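Local coordinates for TATA-box-binding protein (Methanococcus jannaschii, PDB 2Z8U), which probably binds the TATA box of archaeal promoters as a general transcription factor, setting up transcription by RNA polymerase, at residues I15-I24 with G73-I84. Sequence-based numbering, arbitrary orientation.
Sequences IVNVVVSTKI and GAKSKEEAEIAI
Val18 of strand 15-23 packs on the start of helix 77-84 at Ser76 and Lys77, and Val20 on Ala80 and Ile84 beyond it, in the first repeat of the TBP saddle, where the long helix packs across the convex face of the curved antiparallel sheet, leaving the concave face for DNA, as in other TBPs. Helix and strand axes cross at -50°, 8.6 Å apart at their closest.

The apolar contacts run along the strand. Val18 sets CG2 over the backbone where the helix begins, 3.4 Å from Ser76 C. One helical turn beyond Ser76, Ala80 CB meets Val20 CG2 at 3.7 Å. The same methyl meets Ile84 CD1, the two side chains running past one another in opposite senses. In Val20 this methyl is flanked by both backbone N and C, while CG1, anti to the carbonyl carbon (chi1 -57°), also reaches Ala80 CB. Ile24 closes the row, its CG2 against CG2 of Ile84, and Leu61 of strand 59-63, two strands over in the sheet, also touches Ile84.

Polar contacts gather where the chain leaves strand 68-72 for the helix. Val18 N donates to Ala74 O at 2.9 Å, tilted 23° from the carbonyl plane, and Asn17 CA adds a CA-H...O contact to that oxygen. Val18 O receives two waters, which in turn accept from Ala74 N and Gly73 N. Upstream, two consecutive residues, Val16 and Asn17, bond opposite the single Val110, a classic beta bulge.

Ser76 is the N-cap: its OG accepts from Glu79 N at 3.0 Å. The Glu79 carboxylate turns back to the residue before the cap, where Lys75 N donates to OE2 at 2.8 Å from above the carboxylate plane.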
loop_
_atom_site.group_PDB
_atom_site.type_symbol
_atom_site.label_atom_id
_atom_site.label_comp_id
_atom_site.label_asym_id
_atom_site.label_seq_id
_atom_site.Cartn_x
_atom_site.Cartn_y
_atom_site.Cartn_z
ATOM N N ILE B 15 -26.076 19.710 21.019
ATOM C CA ILE B 15 -26.020 19.562 19.570
ATOM C C ILE B 15 -25.915 20.972 19.002
ATOM O O ILE B 15 -26.683 21.877 19.382
ATOM C CB ILE B 15 -27.262 18.829 19.024
ATOM C CG1 ILE B 15 -27.419 17.456 19.707
ATOM C CG2 ILE B 15 -27.236 18.753 17.479
ATOM C CD1 ILE B 15 -26.263 16.514 19.493
ATOM N N VAL B 16 -24.918 21.182 18.161
ATOM C CA VAL B 16 -24.646 22.518 17.656
ATOM C C VAL B 16 -25.118 22.622 16.222
ATOM O O VAL B 16 -25.650 23.650 15.809
ATOM C CB VAL B 16 -23.163 22.933 17.842
ATOM C CG1 VAL B 16 -22.845 24.183 17.033
ATOM C CG2 VAL B 16 -22.874 23.208 19.325
ATOM N N ASN B 17 -24.966 21.548 15.466
ATOM C CA ASN B 17 -25.519 21.514 14.137
ATOM C C ASN B 17 -25.913 20.116 13.697
ATOM O O ASN B 17 -25.493 19.130 14.280
ATOM C CB ASN B 17 -24.610 22.253 13.113
ATOM C CG ASN B 17 -23.557 21.359 12.435
ATOM O OD1 ASN B 17 -22.388 21.734 12.357
ATOM N ND2 ASN B 17 -23.976 20.239 11.872
ATOM N N VAL B 18 -26.742 20.033 12.665
ATOM C CA VAL B 18 -27.060 18.734 12.077
ATOM C C VAL B 18 -26.914 18.833 10.562
ATOM O O VAL B 18 -26.998 19.936 10.017
ATOM C CB VAL B 18 -28.481 18.254 12.437
ATOM C CG1 VAL B 18 -28.688 18.154 13.941
ATOM C CG2 VAL B 18 -29.576 19.157 11.805
ATOM N N VAL B 19 -26.621 17.708 9.906
ATOM C CA VAL B 19 -26.702 17.605 8.447
ATOM C C VAL B 19 -27.824 16.593 8.202
ATOM O O VAL B 19 -27.830 15.535 8.811
ATOM C CB VAL B 19 -25.355 17.141 7.826
ATOM C CG1 VAL B 19 -25.482 16.896 6.294
ATOM C CG2 VAL B 19 -24.235 18.155 8.136
ATOM N N VAL B 20 -28.795 16.936 7.368
ATOM C CA VAL B 20 -29.901 16.027 7.080
ATOM C C VAL B 20 -30.029 15.779 5.574
ATOM O O VAL B 20 -29.569 16.603 4.756
ATOM C CB VAL B 20 -31.250 16.558 7.621
ATOM C CG1 VAL B 20 -31.188 16.814 9.148
ATOM C CG2 VAL B 20 -31.713 17.838 6.859
ATOM N N SER B 21 -30.631 14.645 5.223
ATOM C CA SER B 21 -31.001 14.377 3.831
ATOM C C SER B 21 -32.464 14.015 3.732
ATOM O O SER B 21 -33.078 13.567 4.712
ATOM C CB SER B 21 -30.180 13.207 3.244
ATOM O OG SER B 21 -30.360 12.047 4.047
ATOM N N THR B 22 -33.022 14.196 2.533
ATOM C CA THR B 22 -34.336 13.698 2.245
ATOM C C THR B 22 -34.498 13.590 0.725
ATOM O O THR B 22 -33.545 13.844 -0.025
ATOM C CB THR B 22 -35.448 14.578 2.895
ATOM O OG1 THR B 22 -36.694 13.895 2.790
ATOM C CG2 THR B 22 -35.569 15.946 2.209
ATOM N N LYS B 23 -35.682 13.173 0.292
ATOM C CA LYS B 23 -36.037 13.163 -1.106
ATOM C C LYS B 23 -37.353 13.925 -1.252
ATOM O O LYS B 23 -38.329 13.608 -0.580
ATOM C CB LYS B 23 -36.167 11.723 -1.607
ATOM C CG LYS B 23 -36.338 11.630 -3.137
ATOM C CD LYS B 23 -36.071 10.202 -3.620
ATOM C CE LYS B 23 -36.070 10.142 -5.148
ATOM N NZ LYS B 23 -34.999 9.205 -5.590
ATOM N N ILE B 24 -37.378 14.939 -2.106
ATOM C CA ILE B 24 -38.561 15.797 -2.221
ATOM C C ILE B 24 -39.402 15.559 -3.503
ATOM O O ILE B 24 -40.432 16.195 -3.705
ATOM C CB ILE B 24 -38.196 17.335 -2.032
ATOM C CG1 ILE B 24 -37.405 17.895 -3.232
ATOM C CG2 ILE B 24 -37.499 17.563 -0.653
ATOM C CD1 ILE B 24 -37.173 19.423 -3.168
ATOM N N GLY B 73 -26.390 23.425 8.279
ATOM C CA GLY B 73 -26.509 24.701 8.959
ATOM C C GLY B 73 -27.523 24.734 10.079
ATOM O O GLY B 73 -27.415 25.571 10.987
ATOM N N ALA B 74 -28.520 23.850 10.017
ATOM C CA ALA B 74 -29.576 23.819 11.030
ATOM C C ALA B 74 -29.033 23.382 12.396
ATOM O O ALA B 74 -28.084 22.604 12.471
ATOM C CB ALA B 74 -30.696 22.911 10.592
ATOM N N LYS B 75 -29.648 23.892 13.453
ATOM C CA LYS B 75 -29.260 23.591 14.823
ATOM C C LYS B 75 -29.819 22.226 15.240
ATOM O O LYS B 75 -29.288 21.588 16.149
ATOM C CB LYS B 75 -29.758 24.674 15.798
ATOM C CG LYS B 75 -29.168 26.084 15.617
ATOM C CD LYS B 75 -29.575 27.002 16.797
ATOM C CE LYS B 75 -29.198 28.458 16.551
ATOM N NZ LYS B 75 -29.260 29.289 17.794
ATOM N N SER B 76 -30.884 21.797 14.564
ATOM C CA SER B 76 -31.617 20.562 14.894
ATOM C C SER B 76 -32.280 19.999 13.636
ATOM O O SER B 76 -32.495 20.731 12.654
ATOM C CB SER B 76 -32.720 20.849 15.932
ATOM O OG SER B 76 -33.744 21.634 15.336
ATOM N N LYS B 77 -32.627 18.713 13.687
ATOM C CA LYS B 77 -33.432 18.070 12.645
ATOM C C LYS B 77 -34.718 18.824 12.376
ATOM O O LYS B 77 -35.104 18.987 11.226
ATOM C CB LYS B 77 -33.756 16.614 13.030
ATOM C CG LYS B 77 -34.555 15.853 11.969
ATOM C CD LYS B 77 -34.983 14.513 12.518
ATOM C CE LYS B 77 -36.248 13.998 11.852
ATOM N NZ LYS B 77 -36.725 12.778 12.567
ATOM N N GLU B 78 -35.390 19.284 13.441
ATOM C CA GLU B 78 -36.662 19.980 13.281
ATOM C C GLU B 78 -36.494 21.302 12.582
ATOM O O GLU B 78 -37.320 21.645 11.730
ATOM C CB GLU B 78 -37.411 20.185 14.623
ATOM C CG GLU B 78 -37.938 18.896 15.254
ATOM C CD GLU B 78 -36.830 18.046 15.828
ATOM O OE1 GLU B 78 -35.736 18.591 16.075
ATOM O OE2 GLU B 78 -37.045 16.832 16.019
ATOM N N GLU B 79 -35.451 22.056 12.950
ATOM C CA GLU B 79 -35.183 23.318 12.276
ATOM C C GLU B 79 -34.955 23.116 10.768
ATOM O O GLU B 79 -35.456 23.894 9.930
ATOM C CB GLU B 79 -33.981 24.026 12.867
ATOM C CG GLU B 79 -33.675 25.338 12.152
ATOM C CD GLU B 79 -32.669 26.182 12.874
ATOM O OE1 GLU B 79 -33.080 27.075 13.649
ATOM O OE2 GLU B 79 -31.467 25.938 12.683
ATOM N N ALA B 80 -34.174 22.083 10.449
ATOM C CA ALA B 80 -33.918 21.695 9.069
ATOM C C ALA B 80 -35.223 21.341 8.355
ATOM O O ALA B 80 -35.446 21.794 7.251
ATOM C CB ALA B 80 -32.940 20.552 8.994
ATOM N N GLU B 81 -36.075 20.529 8.983
ATOM C CA GLU B 81 -37.352 20.136 8.351
ATOM C C GLU B 81 -38.253 21.346 8.047
ATOM O O GLU B 81 -38.916 21.405 6.994
ATOM C CB GLU B 81 -38.098 19.118 9.217
ATOM C CG GLU B 81 -39.364 18.567 8.491
ATOM C CD GLU B 81 -39.961 17.357 9.190
ATOM O OE1 GLU B 81 -39.253 16.726 10.014
ATOM O OE2 GLU B 81 -41.136 17.033 8.904
ATOM N N ILE B 82 -38.283 22.302 8.975
ATOM C CA ILE B 82 -39.038 23.539 8.773
ATOM C C ILE B 82 -38.540 24.289 7.533
ATOM O O ILE B 82 -39.348 24.685 6.690
ATOM C CB ILE B 82 -39.049 24.419 10.061
ATOM C CG1 ILE B 82 -39.891 23.714 11.131
ATOM C CG2 ILE B 82 -39.613 25.812 9.800
ATOM C CD1 ILE B 82 -39.723 24.247 12.554
ATOM N N ALA B 83 -37.216 24.456 7.428
ATOM C CA ALA B 83 -36.603 25.087 6.266
ATOM C C ALA B 83 -36.928 24.354 4.986
ATOM O O ALA B 83 -37.280 24.987 3.994
ATOM C CB ALA B 83 -35.095 25.193 6.437
ATOM N N ILE B 84 -36.812 23.034 5.017
ATOM C CA ILE B 84 -37.095 22.209 3.826
ATOM C C ILE B 84 -38.566 22.355 3.421
ATOM O O ILE B 84 -38.869 22.575 2.255
ATOM C CB ILE B 84 -36.684 20.720 4.022
ATOM C CG1 ILE B 84 -35.156 20.606 4.054
ATOM C CG2 ILE B 84 -37.260 19.823 2.851
ATOM C CD1 ILE B 84 -34.585 19.263 4.677
HETATM O O HOH W 1 -29.010 21.313 8.562
HETATM O O HOH W 2 -24.578 21.732 9.239
#